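PDB 1JGS: multiple antibiotic resistance protein MarR from Escherichia coli, which represses the marRAB operon, which activates antibiotic resistance and oxidative stress genes, by binding the marO operator/promoter DNA. Local coordinates for residues 37-42 and 67-72; 46-51 and 91-96. All coordinates share one frame; numbering follows the deposited sequence.

Interaction 1. Residues 37-42 and 67-72; sequences FKVLCS and RMLDRL. With SAL (2-hydroxybenzoic acid), chain C.
Met68 works on two fronts: CG lies against Val39 CG2 at 3.9 Å, while the far end of the same side chain rests on a bound salicylate. The setting is the helical core of a winged-helix DNA-binding domain. Helix 62-74, probably the DNA-recognition helix of the helix-turn-helix, as in other MarR-family proteins, packs against helix 34-46. The local axes are 11.2 Å apart and nearly perpendicular, at -83°, so the meeting is confined to a few aliphatic side chains, all of them buried, and 183 Å² of surface. Val39 carries most of the contact from helix 34-46. One methyl, CG2, faces Met68, and the two side chains slide past each other in opposite directions. The other methyl, CG1, meets Leu72 CD1 at 3.5 Å, the closest carbon pair here, and the Leu69 branch tip CD2 looser at 4.4 Å. Leu40, the next residue along, adds a looser contact, its CD2 4.4 Å from Leu72 CD2. Both Leu40 and Leu72 also lean on Trp77, while Leu58 of helix 51-58 closes over Val39. Round the other side of helix 62-74, Arg67 forms a salt bridge with Asp61 of the second subunit.

The salicylate is held at this helix junction partly by Gln36, whose NE2 hydrogen-bonds to it. Arg71 passes nearby, its CG 4.1 Å from the carboxylate O1'. Met68 supplies an apolar surface on one face of the aromatic ring. CG is anti to the backbone N, and the chain then folds back at the next two torsions (chi3 90°), which sets the methyl CE against ring atom C1 at 3.6 Å, with SD 3.9 Å from the carboxylate carbon C1'.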
loop_
_atom_site.group_PDB
_atom_site.type_symbol
_atom_site.label_atom_id
_atom_site.label_comp_id
_atom_site.label_asym_id
_atom_site.label_seq_id
_atom_site.Cartn_x
_atom_site.Cartn_y
_atom_site.Cartn_z
ATOM N N PHE A 37 6.012 2.565 11.925
ATOM C CA PHE A 37 7.241 1.943 11.422
ATOM C C PHE A 37 7.554 2.418 9.996
ATOM O O PHE A 37 8.691 2.783 9.688
ATOM C CB PHE A 37 7.114 0.420 11.452
ATOM C CG PHE A 37 8.337 -0.297 10.969
ATOM C CD1 PHE A 37 9.601 0.055 11.443
ATOM C CD2 PHE A 37 8.230 -1.336 10.052
ATOM C CE1 PHE A 37 10.745 -0.614 11.014
ATOM C CE2 PHE A 37 9.370 -2.015 9.614
ATOM C CZ PHE A 37 10.633 -1.650 10.098
ATOM N N LYS A 38 6.536 2.435 9.140
ATOM C CA LYS A 38 6.697 2.887 7.758
ATOM C C LYS A 38 7.175 4.348 7.737
ATOM O O LYS A 38 8.110 4.696 7.011
ATOM C CB LYS A 38 5.365 2.768 7.009
ATOM C CG LYS A 38 4.825 1.349 6.900
ATOM C CD LYS A 38 3.429 1.337 6.279
ATOM C CE LYS A 38 2.895 -0.082 6.091
ATOM N NZ LYS A 38 3.680 -0.856 5.086
ATOM N N VAL A 39 6.533 5.207 8.525
ATOM C CA VAL A 39 6.953 6.603 8.567
ATOM C C VAL A 39 8.413 6.725 8.999
ATOM O O VAL A 39 9.128 7.592 8.500
ATOM C CB VAL A 39 6.072 7.434 9.523
ATOM C CG1 VAL A 39 6.716 8.787 9.802
ATOM C CG2 VAL A 39 4.690 7.633 8.899
ATOM N N LEU A 40 8.865 5.864 9.911
ATOM C CA LEU A 40 10.263 5.928 10.358
ATOM C C LEU A 40 11.236 5.472 9.260
ATOM O O LEU A 40 12.277 6.090 9.038
ATOM C CB LEU A 40 10.510 5.061 11.607
ATOM C CG LEU A 40 9.966 5.437 12.988
ATOM C CD1 LEU A 40 10.522 4.447 14.019
ATOM C CD2 LEU A 40 10.361 6.844 13.359
ATOM N N CYS A 41 10.899 4.387 8.580
ATOM C CA CYS A 41 11.767 3.883 7.530
ATOM C C CYS A 41 11.883 4.900 6.403
ATOM O O CYS A 41 12.950 5.056 5.806
ATOM C CB CYS A 41 11.225 2.561 6.993
ATOM S SG CYS A 41 11.199 1.237 8.214
ATOM N N SER A 42 10.788 5.597 6.118
ATOM C CA SER A 42 10.775 6.599 5.051
ATOM C C SER A 42 11.585 7.848 5.376
ATOM O O SER A 42 12.225 8.414 4.503
ATOM C CB SER A 42 9.339 7.019 4.734
ATOM O OG SER A 42 8.571 5.911 4.298
ATOM N N ARG A 67 -0.638 14.460 12.954
ATOM C CA ARG A 67 -0.884 13.839 14.253
ATOM C C ARG A 67 0.150 12.746 14.436
ATOM O O ARG A 67 0.687 12.566 15.515
ATOM C CB ARG A 67 -2.301 13.236 14.327
ATOM C CG ARG A 67 -3.424 14.251 14.180
ATOM C CD ARG A 67 -4.739 13.737 14.771
ATOM N NE ARG A 67 -5.191 12.484 14.171
ATOM C CZ ARG A 67 -5.705 12.378 12.948
ATOM N NH1 ARG A 67 -5.841 13.452 12.178
ATOM N NH2 ARG A 67 -6.088 11.194 12.493
ATOM N N MET A 68 0.423 12.020 13.360
ATOM C CA MET A 68 1.410 10.943 13.378
ATOM C C MET A 68 2.792 11.484 13.769
ATOM O O MET A 68 3.476 10.926 14.636
ATOM C CB MET A 68 1.497 10.296 11.989
ATOM C CG MET A 68 2.727 9.424 11.777
ATOM S SD MET A 68 2.680 7.938 12.765
ATOM C CE MET A 68 1.838 6.813 11.587
ATOM N N LEU A 69 3.205 12.568 13.120
ATOM C CA LEU A 69 4.508 13.138 13.416
ATOM C C LEU A 69 4.571 13.596 14.878
ATOM O O LEU A 69 5.591 13.402 15.555
ATOM C CB LEU A 69 4.812 14.280 12.441
ATOM C CG LEU A 69 5.123 13.850 10.989
ATOM C CD1 LEU A 69 5.309 15.081 10.108
ATOM C CD2 LEU A 69 6.414 13.028 10.945
ATOM N N ASP A 70 3.471 14.166 15.376
ATOM C CA ASP A 70 3.433 14.621 16.766
ATOM C C ASP A 70 3.526 13.419 17.694
ATOM O O ASP A 70 4.224 13.471 18.697
ATOM C CB ASP A 70 2.153 15.406 17.070
ATOM C CG ASP A 70 2.257 16.892 16.694
ATOM O OD1 ASP A 70 3.352 17.369 16.307
ATOM O OD2 ASP A 70 1.226 17.590 16.803
ATOM N N ARG A 71 2.826 12.336 17.381
ATOM C CA ARG A 71 2.913 11.161 18.241
ATOM C C ARG A 71 4.357 10.652 18.244
ATOM O O ARG A 71 4.890 10.277 19.285
ATOM C CB ARG A 71 1.973 10.051 17.755
ATOM C CG ARG A 71 2.081 8.731 18.520
ATOM C CD ARG A 71 1.943 8.932 20.034
ATOM N NE ARG A 71 0.666 9.537 20.428
ATOM C CZ ARG A 71 -0.506 8.910 20.393
ATOM N NH1 ARG A 71 -0.573 7.647 19.978
ATOM N NH2 ARG A 71 -1.611 9.533 20.784
ATOM N N LEU A 72 4.997 10.643 17.081
ATOM C CA LEU A 72 6.377 10.151 17.007
ATOM C C LEU A 72 7.339 11.025 17.813
ATOM O O LEU A 72 8.300 10.522 18.399
ATOM C CB LEU A 72 6.820 10.044 15.542
ATOM C CG LEU A 72 6.122 8.887 14.802
ATOM C CD1 LEU A 72 6.411 8.892 13.317
ATOM C CD2 LEU A 72 6.573 7.595 15.438
HETATM C "C1'" SAL C . -0.495 7.092 14.916
HETATM O "O1'" SAL C . 0.195 6.379 15.797
HETATM O "O2'" SAL C . -0.675 8.334 15.073
HETATM C C1 SAL C . -1.025 6.333 13.763
HETATM C C2 SAL C . -1.801 7.011 12.720
HETATM C C3 SAL C . -2.319 6.290 11.602
HETATM C C4 SAL C . -2.100 4.907 11.475
HETATM C C5 SAL C . -1.261 4.164 12.605
HETATM C C6 SAL C . -0.779 4.923 13.668
HETATM O O2 SAL C . -2.072 8.361 12.754
#

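Interaction 2. Residues 46-51 and 91-96; sequences AACITP and LVKLTT. With SAL (2-hydroxybenzoic acid), chain B.
Ile49 and Val92 form a single antiparallel bridge, a hydrogen-bonded pair in which Ile49 N reaches Val92 O at 3.3 Å and Val92 N reaches Ile49 O at the shorter 2.9 Å. The same Ile49 carbonyl also takes a CA-H...O contact from Leu91. This one bridge is consistent with the short strand that in winged helices pairs with the wing hairpin.

Side chains pack around the bridge. The CG2 methyls of Ile49 and Val92 approach to 4.0 Å, the two side chains crossing obliquely. Val92 CG2 lies between its own backbone N and carbonyl carbon, close over the Ile49 carbonyl, while Val92 CG1 lies 4.0 Å from Pro51 CG. Leu91 straddles the chain opposite: CD2 touches Thr50 CG2 at 3.7 Å and CD1 meets Cys48 CB. At the other end Lys93 CB sits 3.4 Å from Ala47 O, and NZ bends round to hydrogen-bond Leu94 O.

Thr50 is the N-cap of helix 51-58, OG1 accepting from Glu53 N. Pro51, in that helix's first turn, lays its ring carbons on one face of a second salicylate, CB 3.5 Å from C2, while Thr66 OG1 hydrogen-bonds this ligand.

Strand 90-94 pairs along its other edge with strand 78-82, through Leu91 with Leu81 and Lys93 with Glu79. Val92 and Leu94 pack on Ile43 of helix 34-46, and Thr95 caps helix 96-118, so the bridge lies where the wing meets three helices.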
loop_
_atom_site.group_PDB
_atom_site.type_symbol
_atom_site.label_atom_id
_atom_site.label_comp_id
_atom_site.label_asym_id
_atom_site.label_seq_id
_atom_site.Cartn_x
_atom_site.Cartn_y
_atom_site.Cartn_z
ATOM N N ALA A 46 15.609 9.020 3.604
ATOM C CA ALA A 46 15.790 10.370 3.126
ATOM C C ALA A 46 16.697 11.221 4.027
ATOM O O ALA A 46 17.043 12.353 3.656
ATOM C CB ALA A 46 14.436 11.022 2.986
ATOM N N ALA A 47 17.080 10.687 5.194
ATOM C CA ALA A 47 17.930 11.408 6.151
ATOM C C ALA A 47 17.147 12.549 6.795
ATOM O O ALA A 47 16.977 12.601 8.018
ATOM C CB ALA A 47 19.161 11.973 5.456
ATOM N N CYS A 48 16.690 13.460 5.945
ATOM C CA CYS A 48 15.907 14.621 6.337
ATOM C C CYS A 48 14.862 14.840 5.245
ATOM O O CYS A 48 15.191 14.839 4.059
ATOM C CB CYS A 48 16.785 15.872 6.425
ATOM S SG CYS A 48 17.880 15.957 7.844
ATOM N N ILE A 49 13.611 15.043 5.632
ATOM C CA ILE A 49 12.568 15.261 4.642
ATOM C C ILE A 49 11.480 16.168 5.186
ATOM O O ILE A 49 11.219 16.189 6.398
ATOM C CB ILE A 49 11.927 13.930 4.209
ATOM C CG1 ILE A 49 10.856 14.192 3.142
ATOM C CG2 ILE A 49 11.334 13.223 5.426
ATOM C CD1 ILE A 49 10.263 12.937 2.545
ATOM N N THR A 50 10.855 16.925 4.293
ATOM C CA THR A 50 9.780 17.827 4.696
ATOM C C THR A 50 8.501 17.022 4.943
ATOM O O THR A 50 8.297 15.950 4.360
ATOM C CB THR A 50 9.505 18.884 3.617
ATOM O OG1 THR A 50 9.040 18.242 2.422
ATOM C CG2 THR A 50 10.771 19.671 3.319
ATOM N N PRO A 51 7.629 17.513 5.827
ATOM C CA PRO A 51 6.407 16.746 6.063
ATOM C C PRO A 51 5.599 16.570 4.778
ATOM O O PRO A 51 5.087 15.473 4.498
ATOM C CB PRO A 51 5.691 17.573 7.115
ATOM C CG PRO A 51 6.832 18.131 7.915
ATOM C CD PRO A 51 7.784 18.581 6.831
ATOM N N LEU A 91 12.047 20.379 8.568
ATOM C CA LEU A 91 12.371 19.054 8.085
ATOM C C LEU A 91 12.169 18.194 9.311
ATOM O O LEU A 91 12.153 18.694 10.439
ATOM C CB LEU A 91 13.845 18.956 7.639
ATOM C CG LEU A 91 14.386 19.747 6.432
ATOM C CD1 LEU A 91 15.895 19.815 6.532
ATOM C CD2 LEU A 91 13.980 19.099 5.104
ATOM N N VAL A 92 11.998 16.904 9.096
ATOM C CA VAL A 92 11.859 16.009 10.213
ATOM C C VAL A 92 12.887 14.939 9.966
ATOM O O VAL A 92 13.096 14.519 8.824
ATOM C CB VAL A 92 10.449 15.379 10.295
ATOM C CG1 VAL A 92 9.392 16.478 10.572
ATOM C CG2 VAL A 92 10.137 14.633 9.010
ATOM N N LYS A 93 13.563 14.531 11.029
ATOM C CA LYS A 93 14.561 13.483 10.933
ATOM C C LYS A 93 14.390 12.650 12.183
ATOM O O LYS A 93 13.728 13.073 13.140
ATOM C CB LYS A 93 15.962 14.091 10.888
ATOM C CG LYS A 93 16.411 14.733 12.189
ATOM C CD LYS A 93 17.701 15.500 11.990
ATOM C CE LYS A 93 18.717 15.142 13.046
ATOM N NZ LYS A 93 19.067 13.689 13.004
ATOM N N LEU A 94 14.986 11.469 12.186
ATOM C CA LEU A 94 14.895 10.600 13.338
ATOM C C LEU A 94 15.874 11.034 14.408
ATOM O O LEU A 94 16.944 11.554 14.108
ATOM C CB LEU A 94 15.223 9.166 12.944
ATOM C CG LEU A 94 14.379 8.510 11.843
ATOM C CD1 LEU A 94 14.667 7.004 11.873
ATOM C CD2 LEU A 94 12.868 8.780 12.070
ATOM N N THR A 95 15.496 10.840 15.664
ATOM C CA THR A 95 16.395 11.152 16.759
ATOM C C THR A 95 17.228 9.864 16.878
ATOM O O THR A 95 16.881 8.849 16.254
ATOM C CB THR A 95 15.611 11.383 18.052
ATOM O OG1 THR A 95 14.802 10.227 18.320
ATOM C CG2 THR A 95 14.715 12.605 17.926
ATOM N N THR A 96 18.309 9.883 17.657
ATOM C CA THR A 96 19.145 8.681 17.808
ATOM C C THR A 96 18.303 7.488 18.241
ATOM O O THR A 96 18.388 6.412 17.658
ATOM C CB THR A 96 20.265 8.867 18.864
ATOM O OG1 THR A 96 21.047 10.022 18.543
ATOM C CG2 THR A 96 21.180 7.637 18.884
HETATM C "C1'" SAL B . 4.370 19.583 10.489
HETATM O "O1'" SAL B . 5.300 20.364 11.025
HETATM O "O2'" SAL B . 3.928 18.605 11.108
HETATM C C1 SAL B . 3.906 19.945 9.133
HETATM C C2 SAL B . 2.892 19.139 8.469
HETATM C C3 SAL B . 2.432 19.460 7.170
HETATM C C4 SAL B . 2.941 20.561 6.485
HETATM C C5 SAL B . 4.041 21.454 7.182
HETATM C C6 SAL B . 4.458 21.094 8.459
HETATM O O2 SAL B . 2.333 18.045 9.050
#

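Overall arrangement
The segments alternate along the chain, 37-42, 46-51, 67-72, 91-96, so the two contacts interlock within one winged-helix domain, their centres about 10 Å apart. Helix 34-46 supplies the first half of interaction 1 and runs into the loop of interaction 2; helix 62-74 and strand 90-94 return to meet them. The contacts join directly: Leu40 CD2 packs on Leu94 CD2 at 3.4 Å, and Leu69 CD1 on Pro51 CB at 3.9 Å. Together they tie the probable recognition helix and the wing to one core. Each contact also borders a different salicylate, with Met68 and Leu69, neighbours on helix 62-74, belonging to separate ligand pockets.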